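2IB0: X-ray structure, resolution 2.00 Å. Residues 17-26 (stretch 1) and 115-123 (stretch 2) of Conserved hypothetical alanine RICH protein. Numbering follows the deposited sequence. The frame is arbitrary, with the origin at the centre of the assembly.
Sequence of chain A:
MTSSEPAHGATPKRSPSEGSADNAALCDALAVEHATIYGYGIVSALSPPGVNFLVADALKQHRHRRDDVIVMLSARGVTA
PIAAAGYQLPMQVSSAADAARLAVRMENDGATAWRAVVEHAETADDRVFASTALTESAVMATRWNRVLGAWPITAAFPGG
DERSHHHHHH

Stretch 1 (17-26) SEGSADNAAL
Stretch 2, residues 115-123: RAVVEHAET

A single buried carboxylate, Asp22, ties a helix to the C-terminal end of its neighbour: Glu122 N donates to Asp22 OD2 at 3.0 Å and 171°, nearly linear, and this is the one direct hydrogen bond between the stretches. Asp22 takes chi1 t (-164°) with chi2 near -9°. Its CA-to-CB bond points sideways, yet the carboxylate comes nearer the partner, reaching a backbone NH just beyond the helix, where Ala121 (phi/psi -75/126) has left helical geometry.

Three waters join the site, and Asp22 OD1 is also hydrogen-bonded elsewhere in the structure. Water 1 lies 3.1 Å from Asp22 OD1 and 3.0 Å from Val117 O, within hydrogen-bonding reach of both. Water 2 donates to Asp22 OD2 (2.7 Å) and accepts from Thr123 N (3.2 Å). Water 3 donates to Asp22 OD2 (2.8 Å) and Glu122 OE1 (2.9 Å), bridging two like charges whose atoms Asp22 OD2 and Glu122 OE1 lie 4.5 Å apart.

The scaffold is two antiparallel helices, 18-26 and 115-120, with axes 8.6 Å apart at closest approach and crossing at -162°. Register pairs Asp22 CA with His120 CA at 4.9 Å and Ala25 CA with Val117 CA at 5.1 Å. Small residues suit this close packing: Ala21 and Ala25 both point toward the partner. Ala25 CB meets Val117 CG2 at 3.9 Å, while Ala25 O lies 3.2 Å from Val117 CG2. Val117 (chi1 t) also reaches Leu26 (chi1 t, chi2 p), with Val117 CG1 4.3 Å from Leu26 CD1.

His120 (chi1 m, chi2 -67°) lays its ring obliquely along both alanines, His120 ND1 3.9 Å from Ala21 CB and His120 CD2 4.2 Å from Ala25 CB. Toward the helix start, Glu122 (chi1 m, chi2 t, chi3 -96°) covers Gly19, with Glu122 OE1 3.5 Å from Gly19 CA. At that start, Ser20 N donates to Ser17 OG at 3.2 Å.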

# COMPACT_ATOMS: atom_id res chain seq x y z
N SER A 17 -13.41 24.14 6.10
CA SER A 17 -14.17 23.72 4.87
C SER A 17 -13.62 22.41 4.28
O SER A 17 -12.45 22.07 4.47
CB SER A 17 -14.17 24.84 3.82
OG SER A 17 -13.90 24.33 2.53
N GLU A 18 -14.45 21.67 3.56
CA GLU A 18 -14.11 20.32 3.09
C GLU A 18 -13.11 20.31 1.93
O GLU A 18 -12.23 19.44 1.85
CB GLU A 18 -15.39 19.56 2.66
CG GLU A 18 -16.43 19.37 3.76
CD GLU A 18 -15.92 18.51 4.90
OE1 GLU A 18 -14.85 17.87 4.76
OE2 GLU A 18 -16.55 18.47 5.96
N GLY A 19 -13.31 21.26 1.01
CA GLY A 19 -12.55 21.37 -0.22
C GLY A 19 -11.26 22.03 0.14
O GLY A 19 -10.22 21.77 -0.45
N SER A 20 -11.35 22.91 1.14
CA SER A 20 -10.20 23.47 1.85
C SER A 20 -9.24 22.41 2.40
O SER A 20 -8.04 22.49 2.14
CB SER A 20 -10.70 24.38 2.97
OG SER A 20 -9.68 25.27 3.38
N ALA A 21 -9.76 21.40 3.11
CA ALA A 21 -8.92 20.31 3.65
C ALA A 21 -8.36 19.40 2.52
O ALA A 21 -7.22 18.95 2.59
CB ALA A 21 -9.71 19.47 4.68
N ASP A 22 -9.19 19.16 1.49
CA ASP A 22 -8.81 18.40 0.29
C ASP A 22 -7.60 19.05 -0.40
O ASP A 22 -6.56 18.40 -0.60
CB ASP A 22 -10.04 18.31 -0.66
CG ASP A 22 -9.89 17.23 -1.73
OD1 ASP A 22 -8.78 16.63 -1.90
OD2 ASP A 22 -10.94 16.96 -2.41
N ASN A 23 -7.70 20.34 -0.74
CA ASN A 23 -6.58 21.10 -1.32
C ASN A 23 -5.34 21.11 -0.46
O ASN A 23 -4.20 20.97 -0.96
CB ASN A 23 -7.01 22.55 -1.63
CG ASN A 23 -8.05 22.62 -2.74
OD1 ASN A 23 -8.37 21.61 -3.37
ND2 ASN A 23 -8.59 23.81 -2.98
N ALA A 24 -5.55 21.32 0.84
CA ALA A 24 -4.45 21.34 1.76
C ALA A 24 -3.75 20.02 1.80
O ALA A 24 -2.52 19.99 1.81
CB ALA A 24 -4.89 21.75 3.16
N ALA A 25 -4.52 18.90 1.80
CA ALA A 25 -3.88 17.61 1.84
C ALA A 25 -3.08 17.37 0.56
O ALA A 25 -2.04 16.76 0.60
CB ALA A 25 -4.93 16.47 2.08
N LEU A 26 -3.60 17.75 -0.60
CA LEU A 26 -2.94 17.38 -1.84
C LEU A 26 -1.71 18.26 -2.10
O LEU A 26 -0.71 17.78 -2.70
CB LEU A 26 -3.94 17.44 -3.01
CG LEU A 26 -3.45 17.01 -4.40
CD1 LEU A 26 -3.08 15.56 -4.47
CD2 LEU A 26 -4.41 17.41 -5.53
N ARG A 115 -2.06 8.94 2.71
CA ARG A 115 -3.20 8.55 3.55
C ARG A 115 -4.04 9.77 3.90
O ARG A 115 -5.24 9.67 3.99
CB ARG A 115 -2.74 7.82 4.80
CG ARG A 115 -3.87 7.31 5.64
CD ARG A 115 -3.35 6.48 6.82
NE ARG A 115 -2.39 5.47 6.37
CZ ARG A 115 -1.08 5.49 6.61
NH1 ARG A 115 -0.52 6.49 7.31
NH2 ARG A 115 -0.33 4.50 6.13
N ALA A 116 -3.41 10.93 4.12
CA ALA A 116 -4.19 12.15 4.38
C ALA A 116 -5.03 12.61 3.19
O ALA A 116 -6.12 13.13 3.38
CB ALA A 116 -3.28 13.28 4.84
N VAL A 117 -4.50 12.49 1.97
CA VAL A 117 -5.30 12.78 0.78
C VAL A 117 -6.50 11.78 0.64
O VAL A 117 -7.66 12.18 0.34
CB VAL A 117 -4.40 12.83 -0.51
CG1 VAL A 117 -5.24 13.11 -1.75
CG2 VAL A 117 -3.24 13.96 -0.39
N VAL A 118 -6.24 10.48 0.86
CA VAL A 118 -7.36 9.49 0.84
C VAL A 118 -8.46 9.97 1.77
O VAL A 118 -9.66 9.92 1.44
CB VAL A 118 -6.95 8.02 1.28
CG1 VAL A 118 -8.18 7.08 1.45
CG2 VAL A 118 -5.94 7.42 0.33
N GLU A 119 -8.05 10.35 2.98
CA GLU A 119 -8.97 10.73 4.03
C GLU A 119 -9.81 12.00 3.68
O GLU A 119 -11.01 12.04 3.94
CB GLU A 119 -8.15 10.95 5.30
CG GLU A 119 -9.00 11.35 6.49
CD GLU A 119 -8.20 11.45 7.77
OE1 GLU A 119 -6.96 11.40 7.72
OE2 GLU A 119 -8.82 11.57 8.84
N HIS A 120 -9.17 13.02 3.10
CA HIS A 120 -9.84 14.31 2.82
C HIS A 120 -10.27 14.52 1.37
O HIS A 120 -10.87 15.54 1.06
CB HIS A 120 -8.95 15.50 3.24
CG HIS A 120 -8.59 15.49 4.71
ND1 HIS A 120 -9.52 15.67 5.70
CD2 HIS A 120 -7.41 15.31 5.33
CE1 HIS A 120 -8.94 15.59 6.88
NE2 HIS A 120 -7.65 15.38 6.68
N ALA A 121 -9.99 13.56 0.48
CA ALA A 121 -10.35 13.74 -0.94
C ALA A 121 -11.82 13.54 -1.11
O ALA A 121 -12.35 12.49 -0.73
CB ALA A 121 -9.61 12.78 -1.83
N GLU A 122 -12.48 14.53 -1.71
CA GLU A 122 -13.97 14.49 -1.90
C GLU A 122 -14.42 13.56 -3.01
O GLU A 122 -15.49 12.89 -2.89
CB GLU A 122 -14.52 15.88 -2.11
CG GLU A 122 -14.18 16.85 -0.99
CD GLU A 122 -15.14 17.98 -0.90
OE1 GLU A 122 -14.80 19.03 -1.47
OE2 GLU A 122 -16.24 17.81 -0.30
N THR A 123 -13.65 13.48 -4.09
CA THR A 123 -14.07 12.57 -5.17
C THR A 123 -13.43 11.17 -5.14
O THR A 123 -12.29 10.99 -4.72
CB THR A 123 -13.90 13.19 -6.54
OG1 THR A 123 -12.52 13.17 -6.87
CG2 THR A 123 -14.37 14.64 -6.56
O HOH W 1 -7.26 15.14 0.30
O HOH W 2 -11.26 15.52 -4.63
O HOH W 3 -12.49 19.07 -3.26